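Local coordinates for fluoroacetyl-CoA-specific thioesterase-like domain-containing protein (Thermanaerovibrio acidaminovorans, PDB 3QOO), which is of unknown function but adopts a hot-dog fold and may be related in activity to fluoroacetyl-CoA-specific thioesterases, at residues 18-29 and 38-47; 96-104 and 114-122. All coordinates share one frame; numbering follows the deposited sequence.

Contact 1. Residues 18-29 and 38-47. With NA (sodium ion), chain B.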
# COMPACT_ATOMS: atom_id res chain seq x y z
N MSE A 18 -17.34 1.02 -2.98
CA MSE A 18 -17.40 2.45 -3.24
C MSE A 18 -16.76 2.77 -4.57
O MSE A 18 -15.96 1.99 -5.08
CB MSE A 18 -16.75 3.24 -2.12
CG MSE A 18 -15.29 3.02 -2.00
SE MSE A 18 -14.39 4.05 -0.60
CE MSE A 18 -14.40 5.70 -1.47
N VAL A 19 -17.09 3.93 -5.09
CA VAL A 19 -16.56 4.45 -6.33
C VAL A 19 -15.63 5.60 -6.01
O VAL A 19 -15.97 6.51 -5.25
CB VAL A 19 -17.64 4.89 -7.33
CG1 VAL A 19 -17.02 5.30 -8.67
CG2 VAL A 19 -18.67 3.79 -7.49
N LYS A 20 -14.43 5.52 -6.57
CA LYS A 20 -13.39 6.47 -6.30
C LYS A 20 -12.99 7.10 -7.63
O LYS A 20 -12.59 6.37 -8.54
CB LYS A 20 -12.22 5.68 -5.69
CG LYS A 20 -10.93 6.34 -5.60
CD LYS A 20 -10.88 7.45 -4.61
CE LYS A 20 -9.49 8.05 -4.62
NZ LYS A 20 -9.35 9.23 -3.72
N LYS A 21 -13.04 8.43 -7.73
CA LYS A 21 -12.56 9.13 -8.92
C LYS A 21 -11.05 9.35 -8.80
O LYS A 21 -10.53 9.80 -7.76
CB LYS A 21 -13.25 10.50 -9.12
CG LYS A 21 -13.05 10.98 -10.57
CD LYS A 21 -13.87 12.14 -10.94
CE LYS A 21 -15.30 11.84 -10.81
NZ LYS A 21 -15.89 11.17 -11.99
N VAL A 22 -10.32 9.04 -9.85
CA VAL A 22 -8.86 9.19 -9.80
C VAL A 22 -8.52 10.66 -9.95
O VAL A 22 -8.80 11.29 -10.98
CB VAL A 22 -8.15 8.33 -10.85
CG1 VAL A 22 -6.64 8.53 -10.76
CG2 VAL A 22 -8.54 6.86 -10.74
N SER A 23 -7.83 11.20 -8.95
CA SER A 23 -7.43 12.60 -8.90
C SER A 23 -5.92 12.72 -8.71
O SER A 23 -5.23 11.73 -8.46
CB SER A 23 -8.16 13.36 -7.81
OG SER A 23 -7.67 12.98 -6.52
N VAL A 24 -5.41 13.94 -8.80
CA VAL A 24 -3.96 14.15 -8.72
C VAL A 24 -3.39 13.61 -7.39
O VAL A 24 -2.30 13.05 -7.36
CB VAL A 24 -3.57 15.64 -9.03
CG1 VAL A 24 -4.16 16.58 -7.98
CG2 VAL A 24 -2.04 15.81 -9.23
N SER A 25 -4.15 13.69 -6.29
CA SER A 25 -3.64 13.19 -5.01
C SER A 25 -3.53 11.69 -4.96
O SER A 25 -2.86 11.13 -4.10
CB SER A 25 -4.47 13.70 -3.86
OG SER A 25 -5.77 13.21 -3.90
N ASP A 26 -4.16 11.00 -5.90
CA ASP A 26 -4.12 9.55 -6.02
C ASP A 26 -3.03 9.08 -6.96
O ASP A 26 -2.84 7.88 -7.09
CB ASP A 26 -5.48 9.04 -6.55
CG ASP A 26 -6.65 9.47 -5.71
OD1 ASP A 26 -6.59 9.17 -4.50
OD2 ASP A 26 -7.60 10.09 -6.24
N THR A 27 -2.30 9.98 -7.61
CA THR A 27 -1.29 9.61 -8.60
C THR A 27 0.08 10.06 -8.14
O THR A 27 1.11 9.47 -8.54
CB THR A 27 -1.55 10.22 -9.99
OG1 THR A 27 -1.33 11.65 -9.93
CG2 THR A 27 -2.93 9.91 -10.50
N VAL A 28 0.11 11.15 -7.36
CA VAL A 28 1.37 11.76 -6.96
C VAL A 28 2.13 10.79 -6.07
O VAL A 28 3.37 10.81 -5.99
CB VAL A 28 1.16 13.11 -6.22
CG1 VAL A 28 0.51 14.10 -7.15
CG2 VAL A 28 0.41 12.92 -4.90
N THR A 29 1.36 9.93 -5.41
CA THR A 29 1.87 8.88 -4.54
C THR A 29 2.54 7.70 -5.28
O THR A 29 3.05 6.74 -4.64
CB THR A 29 0.78 8.41 -3.61
OG1 THR A 29 -0.43 8.18 -4.35
CG2 THR A 29 0.50 9.51 -2.56
N PHE A 38 -1.86 7.96 -13.80
CA PHE A 38 -2.72 6.90 -13.28
C PHE A 38 -2.54 6.64 -11.80
O PHE A 38 -1.56 7.03 -11.18
CB PHE A 38 -2.55 5.64 -14.12
CG PHE A 38 -1.13 5.16 -14.25
CD1 PHE A 38 -0.59 4.31 -13.30
CD2 PHE A 38 -0.38 5.50 -15.35
CE1 PHE A 38 0.68 3.84 -13.44
CE2 PHE A 38 0.90 5.04 -15.50
CZ PHE A 38 1.44 4.21 -14.56
N MSE A 39 -3.53 5.97 -11.24
CA MSE A 39 -3.62 5.77 -9.80
C MSE A 39 -2.47 4.92 -9.28
O MSE A 39 -2.11 3.90 -9.87
CB MSE A 39 -4.96 5.10 -9.50
CG MSE A 39 -5.22 4.83 -8.00
SE MSE A 39 -7.06 4.27 -7.62
CE MSE A 39 -7.45 5.93 -7.07
N SER A 40 -1.91 5.33 -8.14
CA SER A 40 -0.77 4.65 -7.51
C SER A 40 -1.20 3.45 -6.68
O SER A 40 -2.36 3.31 -6.24
CB SER A 40 -0.06 5.61 -6.59
OG SER A 40 -0.83 5.84 -5.43
N THR A 41 -0.25 2.58 -6.40
CA THR A 41 -0.51 1.46 -5.53
C THR A 41 -0.93 1.91 -4.14
O THR A 41 -1.83 1.32 -3.55
CB THR A 41 0.71 0.56 -5.42
OG1 THR A 41 1.16 0.26 -6.75
CG2 THR A 41 0.38 -0.75 -4.70
N ALA A 42 -0.31 2.97 -3.63
CA ALA A 42 -0.67 3.50 -2.32
C ALA A 42 -2.13 3.93 -2.30
O ALA A 42 -2.84 3.72 -1.29
CB ALA A 42 0.22 4.69 -1.93
N ALA A 43 -2.61 4.52 -3.39
CA ALA A 43 -4.01 4.94 -3.47
C ALA A 43 -4.94 3.74 -3.46
O ALA A 43 -5.99 3.78 -2.82
CB ALA A 43 -4.24 5.78 -4.71
N PHE A 44 -4.62 2.70 -4.21
CA PHE A 44 -5.42 1.47 -4.15
C PHE A 44 -5.47 0.94 -2.74
O PHE A 44 -6.54 0.53 -2.25
CB PHE A 44 -4.88 0.40 -5.09
CG PHE A 44 -5.17 0.65 -6.54
CD1 PHE A 44 -6.43 0.46 -7.05
CD2 PHE A 44 -4.18 0.99 -7.41
CE1 PHE A 44 -6.71 0.68 -8.36
CE2 PHE A 44 -4.45 1.19 -8.76
CZ PHE A 44 -5.72 1.03 -9.23
N LEU A 45 -4.33 0.96 -2.05
CA LEU A 45 -4.26 0.47 -0.68
C LEU A 45 -5.10 1.33 0.27
O LEU A 45 -5.87 0.80 1.08
CB LEU A 45 -2.80 0.39 -0.24
CG LEU A 45 -2.45 -0.66 0.82
CD1 LEU A 45 -0.97 -0.88 0.85
CD2 LEU A 45 -2.97 -0.30 2.19
N GLU A 46 -4.97 2.64 0.19
CA GLU A 46 -5.72 3.54 1.05
C GLU A 46 -7.23 3.27 0.92
O GLU A 46 -7.98 3.28 1.90
CB GLU A 46 -5.40 4.99 0.69
CG GLU A 46 -6.14 5.97 1.54
CD GLU A 46 -5.91 7.41 1.13
OE1 GLU A 46 -4.99 7.66 0.31
OE2 GLU A 46 -6.65 8.27 1.64
N THR A 47 -7.69 3.06 -0.32
CA THR A 47 -9.11 2.89 -0.57
C THR A 47 -9.59 1.53 -0.04
O THR A 47 -10.67 1.41 0.54
CB THR A 47 -9.41 3.06 -2.06
OG1 THR A 47 -8.83 4.29 -2.55
CG2 THR A 47 -10.89 3.02 -2.27
NA NA B . -7.77 14.37 -4.50
O HOH W 1 -6.34 15.96 -5.70
O HOH W 2 -6.50 7.29 -2.35
O HOH W 3 2.67 3.99 -4.31
O HOH W 4 -9.12 12.70 -3.52
O HOH W 5 -7.59 15.60 -2.45
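The backbone O of Phe-38 lies 3.3 Å from Thr-27 CG2, where the loop leading to helix 41-56 meets the turns after strand 15-21. Next, selenomethionine Met-39 runs beside Asp-26, both side chains pointing the same way; the chain stays extended to SE and bends only at chi3 (-101°), which brings CE to 3.7 Å from Asp-26 CB and against Lys-20 CG and Val-22 CG2. Its SE also sits over one face of the Phe-44 ring, toward the rim. Ser-40 is the N-cap: its N donates to Asp-26 O at 2.9 Å, almost straight (170°), while its OG accepts from Ala-43 N and shares a 2.6 Å hydrogen bond with Thr-29 OG1. The methyl CB of Ala-43 packs 3.5 Å from Asp-26 O, and Thr-47 CG2 meets Met-18 SE at the far end. The carboxylate of Asp-26 turns back to its own segment, taking Lys-20 NZ in a salt bridge at OD1 (2.9 Å) and Ser-23 N and OG at OD2. Ser-23 OG, together with Ser-25 OG and three waters, binds the sodium ion, so Asp-26 probably helps orient one metal ligand from the second shell; its backbone O accepts from the N-cap N.

Contact 2. Residues 96-104 and 114-122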
# COMPACT_ATOMS: atom_id res chain seq x y z
N GLY A 96 -8.76 -16.38 14.55
CA GLY A 96 -8.53 -15.77 15.83
C GLY A 96 -9.22 -14.43 15.88
O GLY A 96 -10.42 -14.31 15.64
N ASN A 97 -8.44 -13.40 16.20
CA ASN A 97 -8.94 -12.02 16.27
C ASN A 97 -8.65 -11.27 14.99
O ASN A 97 -8.63 -10.04 14.98
CB ASN A 97 -8.38 -11.29 17.49
CG ASN A 97 -6.85 -11.13 17.46
OD1 ASN A 97 -6.15 -11.72 16.63
ND2 ASN A 97 -6.33 -10.34 18.38
N ARG A 98 -8.48 -12.01 13.89
CA ARG A 98 -8.18 -11.38 12.61
C ARG A 98 -9.19 -11.71 11.52
O ARG A 98 -9.80 -12.76 11.52
CB ARG A 98 -6.79 -11.75 12.17
CG ARG A 98 -5.70 -11.02 12.97
CD ARG A 98 -4.82 -12.00 13.52
NE ARG A 98 -3.95 -11.39 14.50
CZ ARG A 98 -2.78 -10.84 14.25
NH1 ARG A 98 -2.31 -10.72 13.02
NH2 ARG A 98 -2.09 -10.38 15.28
N VAL A 99 -9.31 -10.77 10.59
CA VAL A 99 -10.19 -10.89 9.46
C VAL A 99 -9.33 -10.64 8.22
O VAL A 99 -8.59 -9.65 8.16
CB VAL A 99 -11.37 -9.88 9.50
CG1 VAL A 99 -12.29 -10.10 8.31
CG2 VAL A 99 -12.14 -9.98 10.84
N VAL A 100 -9.43 -11.52 7.24
CA VAL A 100 -8.76 -11.30 5.95
C VAL A 100 -9.86 -10.92 4.93
O VAL A 100 -10.88 -11.62 4.84
CB VAL A 100 -8.00 -12.54 5.48
CG1 VAL A 100 -7.36 -12.26 4.12
CG2 VAL A 100 -6.90 -12.95 6.50
N LEU A 101 -9.65 -9.82 4.24
CA LEU A 101 -10.54 -9.31 3.23
C LEU A 101 -9.85 -9.28 1.88
O LEU A 101 -8.66 -8.98 1.80
CB LEU A 101 -10.98 -7.89 3.60
CG LEU A 101 -11.64 -7.81 4.99
CD1 LEU A 101 -10.65 -7.30 6.03
CD2 LEU A 101 -12.85 -6.90 4.96
N SER A 102 -10.60 -9.60 0.83
CA SER A 102 -10.12 -9.47 -0.52
C SER A 102 -10.67 -8.18 -1.15
O SER A 102 -11.64 -7.61 -0.68
CB SER A 102 -10.58 -10.66 -1.31
OG SER A 102 -11.98 -10.73 -1.37
N MSE A 103 -10.01 -7.75 -2.21
CA MSE A 103 -10.34 -6.51 -2.89
C MSE A 103 -10.24 -6.70 -4.39
O MSE A 103 -9.32 -7.35 -4.89
CB MSE A 103 -9.39 -5.38 -2.45
CG MSE A 103 -9.64 -4.03 -3.04
SE MSE A 103 -8.75 -3.70 -4.75
CE MSE A 103 -6.99 -3.19 -4.06
N LYS A 104 -11.19 -6.09 -5.09
CA LYS A 104 -11.12 -5.96 -6.52
C LYS A 104 -11.51 -4.55 -6.88
O LYS A 104 -12.46 -4.00 -6.34
CB LYS A 104 -12.02 -6.99 -7.25
CG LYS A 104 -11.72 -7.17 -8.73
CD LYS A 104 -12.29 -8.49 -9.24
CE LYS A 104 -12.06 -8.69 -10.73
NZ LYS A 104 -12.61 -10.01 -11.15
N THR A 114 -6.22 -5.85 -7.85
CA THR A 114 -6.76 -6.73 -6.84
C THR A 114 -5.93 -6.58 -5.57
O THR A 114 -4.82 -6.02 -5.62
CB THR A 114 -6.77 -8.18 -7.30
OG1 THR A 114 -5.47 -8.56 -7.71
CG2 THR A 114 -7.80 -8.38 -8.43
N GLY A 115 -6.43 -7.07 -4.45
CA GLY A 115 -5.70 -6.96 -3.23
C GLY A 115 -6.20 -7.82 -2.12
O GLY A 115 -7.24 -8.49 -2.26
N LEU A 116 -5.50 -7.78 -0.99
CA LEU A 116 -5.99 -8.37 0.22
C LEU A 116 -5.49 -7.55 1.40
O LEU A 116 -4.45 -6.88 1.32
CB LEU A 116 -5.60 -9.79 0.37
CG LEU A 116 -4.21 -10.12 0.72
CD1 LEU A 116 -3.78 -9.72 2.17
CD2 LEU A 116 -3.98 -11.63 0.52
N GLN A 117 -6.21 -7.65 2.51
CA GLN A 117 -5.83 -6.98 3.74
C GLN A 117 -6.22 -7.84 4.93
O GLN A 117 -7.36 -8.33 4.99
CB GLN A 117 -6.44 -5.60 3.83
CG GLN A 117 -5.94 -4.78 5.04
CD GLN A 117 -6.36 -3.35 4.94
OE1 GLN A 117 -7.35 -2.94 5.55
NE2 GLN A 117 -5.63 -2.58 4.13
N GLU A 118 -5.30 -8.04 5.86
CA GLU A 118 -5.57 -8.70 7.11
C GLU A 118 -5.63 -7.62 8.17
O GLU A 118 -4.71 -6.81 8.27
CB GLU A 118 -4.49 -9.70 7.44
CG GLU A 118 -4.67 -10.43 8.78
CD GLU A 118 -3.54 -11.35 9.11
OE1 GLU A 118 -2.79 -11.75 8.19
OE2 GLU A 118 -3.40 -11.65 10.31
N ARG A 119 -6.71 -7.62 8.96
CA ARG A 119 -6.87 -6.65 10.05
C ARG A 119 -7.08 -7.42 11.37
O ARG A 119 -7.63 -8.53 11.37
CB ARG A 119 -8.07 -5.73 9.78
CG ARG A 119 -7.95 -4.98 8.47
CD ARG A 119 -9.00 -3.89 8.27
NE ARG A 119 -8.87 -2.80 9.23
CZ ARG A 119 -7.97 -1.82 9.15
NH1 ARG A 119 -7.14 -1.71 8.10
NH2 ARG A 119 -7.91 -0.93 10.14
N VAL A 120 -6.63 -6.81 12.45
CA VAL A 120 -6.76 -7.37 13.79
C VAL A 120 -7.70 -6.50 14.61
O VAL A 120 -7.69 -5.28 14.50
CB VAL A 120 -5.37 -7.54 14.50
CG1 VAL A 120 -4.63 -6.20 14.70
CG2 VAL A 120 -5.51 -8.27 15.83
N VAL A 121 -8.53 -7.14 15.44
CA VAL A 121 -9.38 -6.42 16.35
C VAL A 121 -8.64 -6.16 17.64
O VAL A 121 -8.05 -7.10 18.23
CB VAL A 121 -10.69 -7.19 16.62
CG1 VAL A 121 -11.49 -6.48 17.71
CG2 VAL A 121 -11.44 -7.36 15.35
N VAL A 122 -8.61 -4.90 18.06
CA VAL A 122 -7.86 -4.50 19.23
C VAL A 122 -8.77 -3.68 20.15
O VAL A 122 -9.70 -3.04 19.68
CB VAL A 122 -6.59 -3.64 18.83
CG1 VAL A 122 -5.66 -4.35 17.83
CG2 VAL A 122 -6.98 -2.26 18.28
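A chi2 of 125° in Arg-98 bends the chain so that the side chain runs beside Val-120 and its guanidinium reaches across to Glu-118, whose own side chain is extended, with CG opposite the backbone N (chi1 179°). Arg-98 NH1 makes a salt bridge with Glu-118 OE2 at 3.1 Å; the oxygen lies in the guanidinium plane but is met on its anti side, well out of the carboxylate plane, and the two flat groups are turned 65° apart. Asn-97 OD1 accepts from Arg-98 NE at 3.1 Å in the guanidinium plane, at a different edge from the acid, helping to fix the rotation of the group, while Val-120 covers part of one face, its CG2 3.7 Å from that same Arg-98 NE. The other carboxylate oxygen, Glu-118 OE1, pairs with Arg-70 on strand 64-75, so the acid joins three neighbouring strands.

Beneath these side chains the segments form the antiparallel hairpin of strands 98-107 and 110-123, central in the hot-dog sheet. Val-99 with Arg-119, Leu-101 with Gln-117 and Met-103 with Gly-115 are hydrogen-bonded pairs. Leu-101 N donates to Gln-117 O at 2.8 Å, nearly straight, whereas Met-103 N to Gly-115 O is bent.

On the face carrying Leu-101 and Gln-117, turned toward helix 41-56, selenomethionine Met-103 folds back over the glycine, its SE 4.1 Å from Gly-115 N and its CE 3.9 Å from Thr-114 C. Farther along this face, Arg-119 NH1 donates to Gln-117 OE1 at 2.8 Å from above the amide plane. Gln-117 NE2 is hydrogen-bonded to Ser-71 OG and Thr-49 OG1, and Arg-119 NE to Ser-66 OG.

Overall arrangement
Contact 1 fastens the start of helix 41-56 to the end of strand 15-21, an outermost strand of the sheet within this chain; contact 2 pairs two inner strands of that sheet. Their centres lie about 20 Å apart, yet they meet between the helix and the sheet, where Leu-45 CD2 packs 4.0 Å from Gln-117 NE2. Most touching residues of contact 1 are buried, though the sodium site lies at its more exposed margin, and few bonds cross between its segments. Contact 2 is only partly buried: regular backbone bonding runs along it, with a charged cluster on one face and the helix over the other. Both reach the second subunit, contact 1 through more residues.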